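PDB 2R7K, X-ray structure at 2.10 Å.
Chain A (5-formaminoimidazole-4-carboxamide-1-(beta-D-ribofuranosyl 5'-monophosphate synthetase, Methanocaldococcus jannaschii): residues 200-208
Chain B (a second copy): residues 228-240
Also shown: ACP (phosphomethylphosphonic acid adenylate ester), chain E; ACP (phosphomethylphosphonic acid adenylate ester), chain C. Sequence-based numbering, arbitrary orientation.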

# COMPACT_ATOMS: atom_id res chain seq x y z
N GLU A 200 -8.10 -39.31 -27.05
CA GLU A 200 -8.40 -39.82 -25.73
C GLU A 200 -9.14 -38.78 -24.88
O GLU A 200 -8.74 -37.62 -24.82
CB GLU A 200 -7.09 -40.20 -25.05
CG GLU A 200 -7.19 -40.54 -23.59
CD GLU A 200 -5.84 -40.87 -22.99
OE1 GLU A 200 -4.81 -40.58 -23.65
OE2 GLU A 200 -5.81 -41.43 -21.88
N TYR A 201 -10.23 -39.19 -24.25
CA TYR A 201 -10.90 -38.32 -23.31
C TYR A 201 -10.17 -38.46 -21.97
O TYR A 201 -10.15 -39.54 -21.37
CB TYR A 201 -12.38 -38.68 -23.18
CG TYR A 201 -13.17 -37.69 -22.34
CD1 TYR A 201 -13.98 -36.74 -22.93
CD2 TYR A 201 -13.08 -37.71 -20.95
CE1 TYR A 201 -14.69 -35.82 -22.17
CE2 TYR A 201 -13.79 -36.80 -20.17
CZ TYR A 201 -14.59 -35.86 -20.79
OH TYR A 201 -15.30 -34.95 -20.03
N VAL A 202 -9.52 -37.37 -21.54
CA VAL A 202 -8.78 -37.40 -20.28
C VAL A 202 -9.70 -37.05 -19.12
O VAL A 202 -10.39 -36.04 -19.15
CB VAL A 202 -7.53 -36.48 -20.31
CG1 VAL A 202 -6.81 -36.49 -18.95
CG2 VAL A 202 -6.58 -36.92 -21.41
N VAL A 203 -9.75 -37.92 -18.11
CA VAL A 203 -10.62 -37.70 -16.98
C VAL A 203 -9.79 -37.16 -15.81
O VAL A 203 -8.98 -37.88 -15.22
CB VAL A 203 -11.38 -38.98 -16.58
CG1 VAL A 203 -12.43 -38.66 -15.53
CG2 VAL A 203 -12.03 -39.60 -17.82
N GLY A 204 -10.00 -35.89 -15.49
CA GLY A 204 -9.22 -35.25 -14.45
C GLY A 204 -9.61 -33.80 -14.22
O GLY A 204 -10.66 -33.34 -14.69
N THR A 205 -8.76 -33.08 -13.50
CA THR A 205 -9.06 -31.72 -13.10
C THR A 205 -8.36 -30.72 -14.03
O THR A 205 -7.19 -30.89 -14.36
CB THR A 205 -8.64 -31.50 -11.64
OG1 THR A 205 -7.43 -32.21 -11.38
CG2 THR A 205 -9.70 -32.03 -10.70
N ASN A 206 -9.09 -29.71 -14.46
CA ASN A 206 -8.58 -28.69 -15.37
C ASN A 206 -7.68 -27.66 -14.68
O ASN A 206 -8.10 -26.97 -13.75
CB ASN A 206 -9.75 -27.96 -16.02
CG ASN A 206 -9.32 -26.95 -17.06
OD1 ASN A 206 -9.99 -25.94 -17.26
ND2 ASN A 206 -8.21 -27.21 -17.75
N PHE A 207 -6.45 -27.56 -15.16
CA PHE A 207 -5.56 -26.45 -14.80
C PHE A 207 -5.05 -25.80 -16.07
O PHE A 207 -4.26 -26.40 -16.79
CB PHE A 207 -4.38 -26.94 -13.97
CG PHE A 207 -4.78 -27.58 -12.68
CD1 PHE A 207 -4.91 -26.83 -11.52
CD2 PHE A 207 -5.02 -28.95 -12.61
CE1 PHE A 207 -5.27 -27.42 -10.33
CE2 PHE A 207 -5.39 -29.54 -11.41
CZ PHE A 207 -5.51 -28.77 -10.27
N CYS A 208 -5.53 -24.60 -16.35
CA CYS A 208 -4.96 -23.77 -17.41
C CYS A 208 -3.84 -22.94 -16.78
O CYS A 208 -4.09 -22.00 -16.04
CB CYS A 208 -6.04 -22.89 -18.04
SG CYS A 208 -7.49 -23.85 -18.62
N ARG B 228 -12.17 -28.69 -2.20
CA ARG B 228 -11.17 -29.56 -2.79
C ARG B 228 -11.46 -29.74 -4.26
O ARG B 228 -12.62 -29.67 -4.68
CB ARG B 228 -11.16 -30.93 -2.10
CG ARG B 228 -10.85 -30.88 -0.62
CD ARG B 228 -9.41 -30.45 -0.40
NE ARG B 228 -8.92 -30.87 0.91
CZ ARG B 228 -8.44 -30.05 1.84
NH1 ARG B 228 -8.35 -28.75 1.61
NH2 ARG B 228 -8.02 -30.54 3.00
N TYR B 229 -10.40 -29.96 -5.03
CA TYR B 229 -10.48 -30.21 -6.45
C TYR B 229 -9.75 -31.53 -6.63
O TYR B 229 -8.52 -31.58 -6.58
CB TYR B 229 -9.78 -29.09 -7.21
CG TYR B 229 -10.14 -28.95 -8.66
CD1 TYR B 229 -11.43 -29.19 -9.09
CD2 TYR B 229 -9.21 -28.52 -9.59
CE1 TYR B 229 -11.78 -29.04 -10.42
CE2 TYR B 229 -9.54 -28.36 -10.92
CZ TYR B 229 -10.83 -28.63 -11.32
OH TYR B 229 -11.18 -28.49 -12.65
N GLU B 230 -10.52 -32.60 -6.82
CA GLU B 230 -10.00 -33.97 -6.75
C GLU B 230 -10.13 -34.73 -8.07
O GLU B 230 -11.09 -34.55 -8.80
CB GLU B 230 -10.70 -34.72 -5.61
CG GLU B 230 -10.28 -34.24 -4.22
CD GLU B 230 -11.28 -34.57 -3.13
OE1 GLU B 230 -12.47 -34.78 -3.44
OE2 GLU B 230 -10.86 -34.61 -1.96
N SER B 231 -9.15 -35.57 -8.38
CA SER B 231 -9.15 -36.37 -9.60
C SER B 231 -9.17 -37.86 -9.23
O SER B 231 -8.45 -38.28 -8.33
CB SER B 231 -7.90 -36.04 -10.43
OG SER B 231 -7.93 -36.64 -11.71
N ASN B 232 -9.96 -38.68 -9.93
CA ASN B 232 -10.64 -38.31 -11.18
C ASN B 232 -12.05 -37.79 -10.97
O ASN B 232 -12.72 -37.38 -11.91
CB ASN B 232 -10.66 -39.51 -12.14
CG ASN B 232 -11.59 -40.63 -11.66
OD1 ASN B 232 -12.41 -40.45 -10.75
ND2 ASN B 232 -11.46 -41.80 -12.27
N ILE B 233 -12.51 -37.79 -9.72
CA ILE B 233 -13.92 -37.57 -9.45
C ILE B 233 -14.47 -36.28 -10.07
O ILE B 233 -15.55 -36.29 -10.68
CB ILE B 233 -14.21 -37.64 -7.93
CG1 ILE B 233 -15.72 -37.51 -7.67
CG2 ILE B 233 -13.41 -36.59 -7.17
CD1 ILE B 233 -16.55 -38.61 -8.33
N ASP B 234 -13.74 -35.17 -9.94
CA ASP B 234 -14.23 -33.89 -10.46
C ASP B 234 -14.13 -33.82 -11.99
O ASP B 234 -14.78 -32.99 -12.63
CB ASP B 234 -13.54 -32.71 -9.76
CG ASP B 234 -14.00 -32.55 -8.32
OD1 ASP B 234 -15.23 -32.64 -8.08
OD2 ASP B 234 -13.15 -32.34 -7.42
N GLY B 235 -13.33 -34.71 -12.57
CA GLY B 235 -13.37 -34.94 -14.01
C GLY B 235 -14.50 -35.90 -14.41
O GLY B 235 -15.16 -35.70 -15.42
N LEU B 236 -14.71 -36.93 -13.59
CA LEU B 236 -15.73 -37.95 -13.85
C LEU B 236 -17.13 -37.35 -13.94
O LEU B 236 -17.85 -37.57 -14.91
CB LEU B 236 -15.68 -39.05 -12.77
CG LEU B 236 -16.69 -40.21 -12.82
CD1 LEU B 236 -16.86 -40.72 -14.23
CD2 LEU B 236 -16.23 -41.35 -11.89
N VAL B 237 -17.50 -36.57 -12.92
CA VAL B 237 -18.83 -35.97 -12.84
C VAL B 237 -19.02 -34.82 -13.83
O VAL B 237 -20.10 -34.24 -13.92
CB VAL B 237 -19.15 -35.50 -11.42
CG1 VAL B 237 -19.07 -36.69 -10.46
CG2 VAL B 237 -18.18 -34.40 -10.99
N ARG B 238 -17.98 -34.52 -14.59
CA ARG B 238 -18.09 -33.50 -15.63
C ARG B 238 -18.42 -34.15 -16.98
O ARG B 238 -18.53 -33.46 -17.99
CB ARG B 238 -16.81 -32.68 -15.74
CG ARG B 238 -17.06 -31.23 -16.15
CD ARG B 238 -16.01 -30.74 -17.11
NE ARG B 238 -16.26 -29.37 -17.53
CZ ARG B 238 -15.80 -28.84 -18.66
NH1 ARG B 238 -15.09 -29.58 -19.49
NH2 ARG B 238 -16.06 -27.57 -18.95
N ILE B 239 -18.54 -35.47 -16.97
CA ILE B 239 -18.97 -36.24 -18.14
C ILE B 239 -20.49 -36.40 -18.06
O ILE B 239 -21.02 -36.73 -17.01
CB ILE B 239 -18.31 -37.64 -18.14
CG1 ILE B 239 -16.79 -37.51 -18.23
CG2 ILE B 239 -18.84 -38.51 -19.29
CD1 ILE B 239 -16.05 -38.80 -17.93
N PRO B 240 -21.21 -36.11 -19.16
CA PRO B 240 -22.68 -36.24 -19.12
C PRO B 240 -23.09 -37.66 -18.71
O PRO B 240 -22.40 -38.61 -19.04
CB PRO B 240 -23.10 -35.94 -20.55
CG PRO B 240 -22.00 -35.09 -21.09
CD PRO B 240 -20.74 -35.62 -20.47
PG ACP E . -11.73 -22.51 -27.58
O1G ACP E . -13.01 -22.25 -28.34
O2G ACP E . -10.50 -21.96 -28.27
O3G ACP E . -11.82 -22.16 -26.11
PB ACP E . -9.86 -24.76 -27.08
O1B ACP E . -9.42 -23.78 -26.01
O2B ACP E . -8.97 -24.91 -28.30
C3B ACP E . -11.53 -24.30 -27.62
PA ACP E . -10.57 -27.52 -27.01
O1A ACP E . -9.43 -28.47 -27.29
O2A ACP E . -11.57 -27.17 -28.08
O3A ACP E . -9.93 -26.19 -26.35
O5' ACP E . -11.39 -28.11 -25.77
C5' ACP E . -12.65 -27.56 -25.43
C4' ACP E . -12.98 -28.12 -24.07
O4' ACP E . -13.21 -29.53 -24.17
C3' ACP E . -11.82 -27.97 -23.11
O3' ACP E . -11.83 -26.71 -22.41
C2' ACP E . -12.01 -29.14 -22.17
O2' ACP E . -12.92 -28.77 -21.13
C1' ACP E . -12.65 -30.21 -23.05
N9 ACP E . -11.59 -31.12 -23.56
C8 ACP E . -10.77 -30.83 -24.59
N7 ACP E . -9.90 -31.84 -24.81
C5 ACP E . -10.17 -32.81 -23.91
C6 ACP E . -9.64 -34.15 -23.61
N6 ACP E . -8.61 -34.67 -24.32
N1 ACP E . -10.20 -34.83 -22.59
C2 ACP E . -11.23 -34.33 -21.87
N3 ACP E . -11.76 -33.11 -22.09
C4 ACP E . -11.28 -32.32 -23.08
PG ACP C . -6.10 -36.95 1.60
O1G ACP C . -5.41 -37.91 0.67
O2G ACP C . -5.41 -36.79 2.93
O3G ACP C . -6.47 -35.63 0.94
PB ACP C . -8.49 -36.88 3.37
O1B ACP C . -8.16 -35.41 3.28
O2B ACP C . -8.14 -37.60 4.65
C3B ACP C . -7.69 -37.73 1.98
PA ACP C . -10.89 -38.35 2.96
O1A ACP C . -11.70 -38.59 4.21
O2A ACP C . -10.00 -39.43 2.39
O3A ACP C . -10.08 -36.97 3.17
O5' ACP C . -11.91 -37.93 1.80
C5' ACP C . -11.47 -37.88 0.45
C4' ACP C . -12.57 -37.16 -0.30
O4' ACP C . -13.74 -37.97 -0.33
C3' ACP C . -12.98 -35.88 0.41
O3' ACP C . -12.19 -34.75 0.01
C2' ACP C . -14.43 -35.73 0.00
O2' ACP C . -14.50 -35.06 -1.26
C1' ACP C . -14.91 -37.17 -0.16
N9 ACP C . -15.57 -37.60 1.10
C8 ACP C . -14.92 -37.99 2.21
N7 ACP C . -15.79 -38.32 3.19
C5 ACP C . -17.03 -38.13 2.71
C6 ACP C . -18.40 -38.31 3.22
N6 ACP C . -18.63 -38.74 4.48
N1 ACP C . -19.42 -38.01 2.39
C2 ACP C . -19.22 -37.58 1.13
N3 ACP C . -17.99 -37.40 0.59
C4 ACP C . -16.88 -37.65 1.33
O HOH W 1 -17.34 -33.49 -20.58
O HOH W 2 -14.41 -34.60 -17.53
O HOH W 3 -14.13 -32.27 -20.45

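How do the two backbones come so close? They meet glycine to glycine: Gly204(A) CA and Gly235(B) CA lie 4.2 Å apart, and Gly204(A) O sits 3.2 Å from Gly235(B) CA. A CB on Gly235(B) would point toward chain A and clash with Gly204(A) N, so the bare helix surface is the hollow that admits the other chain.

What fills the space beside the glycines? Val203(A) presses its CG1 against the short helix, 3.5 Å from Leu236(B) N, and its CG2 lies near Ile239(B) CD1 at 4.1 Å. Val203(A) thus fills the notch between the end of the helix and Ile239(B), at the far end of the type I turn that begins at Leu236(B).

Where does the tyrosine of chain B fit? Its ring forms a floor under Thr205(A), whose CG2 stands 3.4 Å from the Tyr229(B) ring centroid, almost on the normal, in a CH-pi contact. The ring's edge is directed at the face of Phe207(A), and the one direct hydrogen bond between the stretches runs from Asn206(A) N to Tyr229(B) OH (3.0 Å).

How is the polar end of Tyr201(A) accommodated? Its OH lies 3.5 Å from Ile239(B) CG1, and waters bridge it to Gly235(B) O and Arg238(B) O. Nearby, Arg238(B) NH1 donates to O2' of the chain E ACP (2.8 Å), whose adenine C2 covers one face of the Tyr201(A) ring.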